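Conserved Protein MTH1675 (Methanothermobacter thermautotrophicus, PDB 1T57) is of unknown function but binds flavin mononucleotide and magnesium, and contains an alpha/beta domain related to the C-terminal domain of pyruvate kinase. Local coordinates at residues L40-E45 against V200-R205; G62-R67 against W176-A181. All coordinates share one frame; numbering follows the deposited sequence.

Contact 1 (L40-E45 against V200-R205); sequences LELVGE and VIAMPR. With MG (magnesium ion), chain D.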
loop_
_atom_site.group_PDB
_atom_site.type_symbol
_atom_site.label_atom_id
_atom_site.label_comp_id
_atom_site.label_asym_id
_atom_site.label_seq_id
_atom_site.Cartn_x
_atom_site.Cartn_y
_atom_site.Cartn_z
ATOM N N LEU A 40 32.409 5.177 20.783
ATOM C CA LEU A 40 33.073 6.425 20.425
ATOM C C LEU A 40 34.563 6.167 20.198
ATOM O O LEU A 40 35.191 6.783 19.333
ATOM C CB LEU A 40 32.881 7.465 21.523
ATOM C CG LEU A 40 31.459 8.015 21.546
ATOM C CD1 LEU A 40 31.142 8.563 22.908
ATOM C CD2 LEU A 40 31.323 9.076 20.486
ATOM N N GLU A 41 35.125 5.229 20.957
ATOM C CA GLU A 41 36.545 4.918 20.801
ATOM C C GLU A 41 36.775 4.172 19.498
ATOM O O GLU A 41 37.695 4.482 18.727
ATOM C CB GLU A 41 37.063 4.055 21.957
ATOM C CG GLU A 41 36.748 4.589 23.333
ATOM C CD GLU A 41 37.666 4.025 24.395
ATOM O OE1 GLU A 41 37.981 2.812 24.329
ATOM O OE2 GLU A 41 38.064 4.803 25.293
ATOM N N LEU A 42 35.924 3.187 19.253
ATOM C CA LEU A 42 36.057 2.403 18.060
ATOM C C LEU A 42 35.929 3.244 16.809
ATOM O O LEU A 42 36.683 3.027 15.861
ATOM C CB LEU A 42 35.065 1.261 18.084
ATOM C CG LEU A 42 35.446 0.212 19.136
ATOM C CD1 LEU A 42 34.420 -0.893 19.142
ATOM C CD2 LEU A 42 36.808 -0.358 18.833
ATOM N N VAL A 43 35.023 4.227 16.793
ATOM C CA VAL A 43 34.899 5.051 15.587
ATOM C C VAL A 43 36.177 5.833 15.349
ATOM O O VAL A 43 36.618 5.966 14.201
ATOM C CB VAL A 43 33.718 6.097 15.608
ATOM C CG1 VAL A 43 32.442 5.454 16.088
ATOM C CG2 VAL A 43 34.093 7.317 16.427
ATOM N N GLY A 44 36.754 6.356 16.436
ATOM C CA GLY A 44 37.976 7.130 16.332
ATOM C C GLY A 44 38.987 6.342 15.534
ATOM O O GLY A 44 39.446 6.790 14.484
ATOM N N GLU A 45 39.287 5.138 16.020
ATOM C CA GLU A 45 40.261 4.256 15.389
ATOM C C GLU A 45 39.943 3.991 13.929
ATOM O O GLU A 45 40.793 4.179 13.061
ATOM C CB GLU A 45 40.335 2.935 16.165
ATOM C CG GLU A 45 41.638 2.164 16.022
ATOM C CD GLU A 45 41.646 0.884 16.845
ATOM O OE1 GLU A 45 42.739 0.466 17.287
ATOM O OE2 GLU A 45 40.559 0.299 17.047
ATOM N N VAL A 200 30.591 -2.565 9.692
ATOM C CA VAL A 200 29.892 -2.418 10.965
ATOM C C VAL A 200 30.983 -2.340 12.041
ATOM O O VAL A 200 31.577 -3.351 12.408
ATOM C CB VAL A 200 28.958 -3.611 11.244
ATOM C CG1 VAL A 200 28.183 -3.378 12.560
ATOM C CG2 VAL A 200 28.006 -3.803 10.085
ATOM N N ILE A 201 31.265 -1.137 12.532
ATOM C CA ILE A 201 32.292 -0.965 13.554
ATOM C C ILE A 201 31.887 -1.651 14.855
ATOM O O ILE A 201 32.707 -2.281 15.504
ATOM C CB ILE A 201 32.541 0.522 13.822
ATOM C CG1 ILE A 201 32.945 1.208 12.515
ATOM C CG2 ILE A 201 33.629 0.685 14.833
ATOM C CD1 ILE A 201 32.688 2.695 12.448
ATOM N N ALA A 202 30.616 -1.543 15.234
ATOM C CA ALA A 202 30.134 -2.177 16.466
ATOM C C ALA A 202 28.601 -2.270 16.477
ATOM O O ALA A 202 27.933 -1.424 15.910
ATOM C CB ALA A 202 30.626 -1.383 17.665
HETATM N N MSE A 203 28.040 -3.281 17.123
HETATM C CA MSE A 203 26.588 -3.411 17.163
HETATM C C MSE A 203 26.127 -4.344 18.262
HETATM O O MSE A 203 26.789 -5.327 18.558
HETATM C CB MSE A 203 26.064 -3.959 15.836
HETATM C CG MSE A 203 26.700 -5.271 15.443
HETATM SE SE MSE A 203 25.708 -6.408 14.202
HETATM C CE MSE A 203 27.009 -6.422 12.753
ATOM N N PRO A 204 24.974 -4.057 18.876
ATOM C CA PRO A 204 24.501 -4.952 19.931
ATOM C C PRO A 204 24.124 -6.274 19.271
ATOM O O PRO A 204 23.349 -6.283 18.318
ATOM C CB PRO A 204 23.260 -4.241 20.475
ATOM C CG PRO A 204 23.328 -2.823 19.887
ATOM C CD PRO A 204 23.963 -3.038 18.559
ATOM N N ARG A 205 24.678 -7.370 19.779
ATOM C CA ARG A 205 24.423 -8.718 19.285
ATOM C C ARG A 205 22.977 -9.187 19.377
ATOM O O ARG A 205 22.513 -9.929 18.529
ATOM C CB ARG A 205 25.290 -9.695 20.055
ATOM C CG ARG A 205 25.229 -11.125 19.588
ATOM C CD ARG A 205 26.427 -11.858 20.206
ATOM N NE ARG A 205 26.769 -13.047 19.460
ATOM C CZ ARG A 205 25.951 -14.091 19.287
ATOM N NH1 ARG A 205 24.734 -14.092 19.824
ATOM N NH2 ARG A 205 26.340 -15.139 18.552
HETATM MG MG MG D . 21.628 -7.730 17.055
#

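Contact 2 (G62-R67 against W176-A181); sequences GETALR and WGADTA. With FMN (flavin mononucleotide), chain E.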
loop_
_atom_site.group_PDB
_atom_site.type_symbol
_atom_site.label_atom_id
_atom_site.label_comp_id
_atom_site.label_asym_id
_atom_site.label_seq_id
_atom_site.Cartn_x
_atom_site.Cartn_y
_atom_site.Cartn_z
ATOM N N GLY A 62 22.103 15.761 23.061
ATOM C CA GLY A 62 23.342 16.365 22.594
ATOM C C GLY A 62 24.539 15.794 23.341
ATOM O O GLY A 62 25.685 15.935 22.910
ATOM N N GLU A 63 24.288 15.121 24.457
ATOM C CA GLU A 63 25.394 14.578 25.227
ATOM C C GLU A 63 26.325 13.801 24.299
ATOM O O GLU A 63 27.461 14.223 24.085
ATOM C CB GLU A 63 24.870 13.709 26.379
ATOM C CG GLU A 63 25.892 13.399 27.467
ATOM C CD GLU A 63 25.265 13.289 28.861
ATOM O OE1 GLU A 63 24.241 12.588 29.024
ATOM O OE2 GLU A 63 25.802 13.911 29.807
ATOM N N THR A 64 25.823 12.709 23.714
ATOM C CA THR A 64 26.609 11.864 22.807
ATOM C C THR A 64 27.388 12.658 21.770
ATOM O O THR A 64 28.529 12.352 21.476
ATOM C CB THR A 64 25.733 10.889 22.043
ATOM O OG1 THR A 64 24.650 10.464 22.876
ATOM C CG2 THR A 64 26.561 9.691 21.624
ATOM N N ALA A 65 26.751 13.676 21.206
ATOM C CA ALA A 65 27.401 14.535 20.229
ATOM C C ALA A 65 28.628 15.161 20.894
ATOM O O ALA A 65 29.732 15.118 20.331
ATOM C CB ALA A 65 26.436 15.623 19.775
ATOM N N LEU A 66 28.429 15.724 22.094
ATOM C CA LEU A 66 29.509 16.367 22.852
ATOM C C LEU A 66 30.726 15.475 22.977
ATOM O O LEU A 66 31.818 15.842 22.545
ATOM C CB LEU A 66 29.041 16.750 24.249
ATOM C CG LEU A 66 28.123 17.965 24.353
ATOM C CD1 LEU A 66 27.647 18.109 25.793
ATOM C CD2 LEU A 66 28.863 19.205 23.877
ATOM N N ARG A 67 30.533 14.292 23.548
ATOM C CA ARG A 67 31.625 13.346 23.710
ATOM C C ARG A 67 32.378 13.119 22.406
ATOM O O ARG A 67 33.584 13.373 22.313
ATOM C CB ARG A 67 31.082 12.021 24.240
ATOM C CG ARG A 67 30.345 12.172 25.545
ATOM C CD ARG A 67 31.148 13.071 26.485
ATOM N NE ARG A 67 30.269 13.889 27.316
ATOM C CZ ARG A 67 30.392 15.205 27.455
ATOM N NH1 ARG A 67 31.364 15.855 26.821
ATOM N NH2 ARG A 67 29.534 15.872 28.213
ATOM N N TRP A 176 19.080 5.860 24.508
ATOM C CA TRP A 176 20.059 6.755 25.118
ATOM C C TRP A 176 21.467 6.411 24.668
ATOM O O TRP A 176 21.811 5.231 24.531
ATOM C CB TRP A 176 19.956 6.662 26.648
ATOM C CG TRP A 176 18.626 7.116 27.146
ATOM C CD1 TRP A 176 18.165 8.396 27.166
ATOM C CD2 TRP A 176 17.529 6.286 27.551
ATOM N NE1 TRP A 176 16.838 8.421 27.541
ATOM C CE2 TRP A 176 16.422 7.142 27.785
ATOM C CE3 TRP A 176 17.372 4.903 27.738
ATOM C CZ2 TRP A 176 15.164 6.654 28.188
ATOM C CZ3 TRP A 176 16.124 4.419 28.140
ATOM C CH2 TRP A 176 15.038 5.295 28.360
ATOM N N GLY A 177 22.278 7.441 24.435
ATOM C CA GLY A 177 23.666 7.228 24.038
ATOM C C GLY A 177 23.879 6.456 22.751
ATOM O O GLY A 177 23.084 6.564 21.835
ATOM N N ALA A 178 24.932 5.647 22.678
ATOM C CA ALA A 178 25.189 4.905 21.454
ATOM C C ALA A 178 25.686 3.448 21.594
ATOM O O ALA A 178 26.394 3.093 22.543
ATOM C CB ALA A 178 26.145 5.723 20.577
ATOM N N ASP A 179 25.294 2.603 20.642
ATOM C CA ASP A 179 25.709 1.200 20.644
ATOM C C ASP A 179 25.882 0.640 19.220
ATOM O O ASP A 179 26.192 -0.533 19.027
ATOM C CB ASP A 179 24.721 0.348 21.459
ATOM C CG ASP A 179 23.307 0.403 20.927
ATOM O OD1 ASP A 179 22.387 -0.068 21.630
ATOM O OD2 ASP A 179 23.106 0.914 19.809
ATOM N N THR A 180 25.697 1.497 18.220
ATOM C CA THR A 180 25.859 1.079 16.838
ATOM C C THR A 180 26.554 2.133 16.016
ATOM O O THR A 180 26.211 3.309 16.075
ATOM C CB THR A 180 24.532 0.814 16.152
ATOM O OG1 THR A 180 23.777 -0.133 16.906
ATOM C CG2 THR A 180 24.790 0.270 14.766
ATOM N N ALA A 181 27.540 1.729 15.236
ATOM C CA ALA A 181 28.248 2.693 14.398
ATOM C C ALA A 181 28.500 1.979 13.108
ATOM O O ALA A 181 28.936 0.835 13.111
ATOM C CB ALA A 181 29.561 3.115 15.037
HETATM N N1 FMN E . 16.732 5.367 19.451
HETATM C C2 FMN E . 16.125 4.121 19.344
HETATM O O2 FMN E . 16.382 3.239 20.141
HETATM N N3 FMN E . 15.347 3.755 18.279
HETATM C C4 FMN E . 14.970 4.696 17.355
HETATM O O4 FMN E . 14.368 4.328 16.338
HETATM C C4A FMN E . 15.587 5.947 17.419
HETATM N N5 FMN E . 15.282 6.906 16.480
HETATM C C5A FMN E . 16.095 8.011 16.390
HETATM C C6 FMN E . 15.783 8.955 15.426
HETATM C C7 FMN E . 16.464 10.138 15.356
HETATM C C7M FMN E . 16.001 11.115 14.325
HETATM C C8 FMN E . 17.110 10.592 16.500
HETATM C C8M FMN E . 17.774 11.957 16.526
HETATM C C9 FMN E . 17.408 9.668 17.500
HETATM C C9A FMN E . 16.990 8.336 17.415
HETATM N N10 FMN E . 17.088 7.485 18.525
HETATM C C10 FMN E . 16.520 6.240 18.431
HETATM C "C1'" FMN E . 18.000 7.773 19.698
HETATM C "C2'" FMN E . 19.428 7.565 19.276
HETATM O "O2'" FMN E . 19.537 6.260 18.694
HETATM C "C3'" FMN E . 20.360 7.623 20.464
HETATM O "O3'" FMN E . 19.974 6.707 21.443
HETATM C "C4'" FMN E . 20.828 8.973 21.034
HETATM O "O4'" FMN E . 21.859 8.616 21.924
HETATM C "C5'" FMN E . 20.030 9.854 21.970
HETATM O "O5'" FMN E . 20.995 10.804 22.365
HETATM P P FMN E . 21.418 11.268 23.846
HETATM O O1P FMN E . 22.204 12.523 23.681
HETATM O O2P FMN E . 22.266 10.218 24.590
HETATM O O3P FMN E . 20.111 11.546 24.600
#

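Contact 1 (L40-E45 against V200-R205)
The CG2 methyl of I201 sits against the CB of L42, with 3.6 Å between the two carbons, and so meets the helix close to its backbone. I201 CG2 is also 4.3 Å from V43 N, which places the methyl beside the peptide joining L42 to V43. I201 reaches there through its shorter branch: CG2 is anti to the backbone N, while CG1 (chi1 -57°) lies beside that nitrogen. L42 makes a second contact farther out along its side chain. L42 CD1 continues the line of the chain from CA (chi2 179°) and comes within 4.1 Å of A202 CB, so that one leucine spans two consecutive residues of the other segment. The contact is apolar and buried, with 153 Å² taken from the two segments together.

Two neighbouring residues can both face the helix because the chain turns a corner at I201, which breaks the regular course of strand 196-204. Beyond the corner the chain continues as strand as far as P204. M203, a selenomethionine, packs with V200 of a second subunit and R205 forms salt bridges to E167 and E199 of that subunit, while at the far end from the helix P204 O binds a magnesium ion at 2.6 Å, which V142 O of the same chain also binds.

Helix 36-50 thus lies over one face of the mixed sheet. L42 also touches C26 on strand 22-28, outermost in the sheet within this chain, and V43 leans on A181 of strand 180-185 and on L68 of helix 63-69. Strand 196-204 runs between these two strands, with I201 and M203 hydrogen-bonded through the backbone to C26 on one side and strand 180-185 on the other.

Contact 2 (G62-R67 against W176-A181)
The first turn of helix 63-69 approaches the loop leading into strand 180-185 most closely at T64 and G177, whose CA atoms are 5.6 Å apart. G62 occupies the N-cap position, and its positive phi (110°) is one that suits glycine, as does that of G177 (60°).

T64 carries the helix side with two branches doing different work. T64 CG2, anti to the backbone N, meets A178 CB at 4.1 Å, methyl against methyl. The hydroxyl is held beside the backbone N, and T64 OG1 stands 3.6 Å from G177 CA and 2.9 Å from O2P of the flavin mononucleotide; it also gives a weak hydrogen bond to the ribityl O4'.

The two segments close around the phosphate from different sides. G62 N donates to O1P (3.3 Å) and G177 N to O2P (2.8 Å), the latter with an N-H...O angle of 149°. A phosphate at the N-terminus of a helix that follows a parallel strand, here 54-58, is a familiar feature of alpha/beta nucleotide-binding folds, and the helix dipole would probably favour its negative charge. S59 and S61, on the turn before the helix, also bind the cofactor through their hydroxyls while accepting hydrogen bonds from A65 N and E63 N, which ties the turn 59-61 to the first turn of the helix.

G177 O faces the ribityl O4', but so closely in the model that the hydrogen bond between them is doubtful in detail. The next residue, A178, is held by its N to the hydroxyl of T36 and rests on V39 of helix 36-50. Farther along, a classic beta bulge sets D179 and T180 together opposite G172 of strand 168-172, where the loop passes into strand 180-185.

Overall arrangement
The contact centres lie 12 Å apart, and contact 2 is nested within the chain loop that contact 1 closes. They join through strands 180-185 and 196-204: I201 N is 3.1 Å from A181 O, and A202 O is 3.2 Å from A181 N, both probable hydrogen bonds. P204 packs on D179 and T180, at the bulge of 176-181. Helix 36-50, which supplies 40-45 to contact 1, also packs on contact 2 through T36, V39 and V43. Contact 2 holds the phosphate and ribityl part of the flavin mononucleotide; the side chain of V43 is about 12 Å from that cofactor, so the packed residues of contact 1 do not reach it, while P204 and R205 belong to the separate magnesium site.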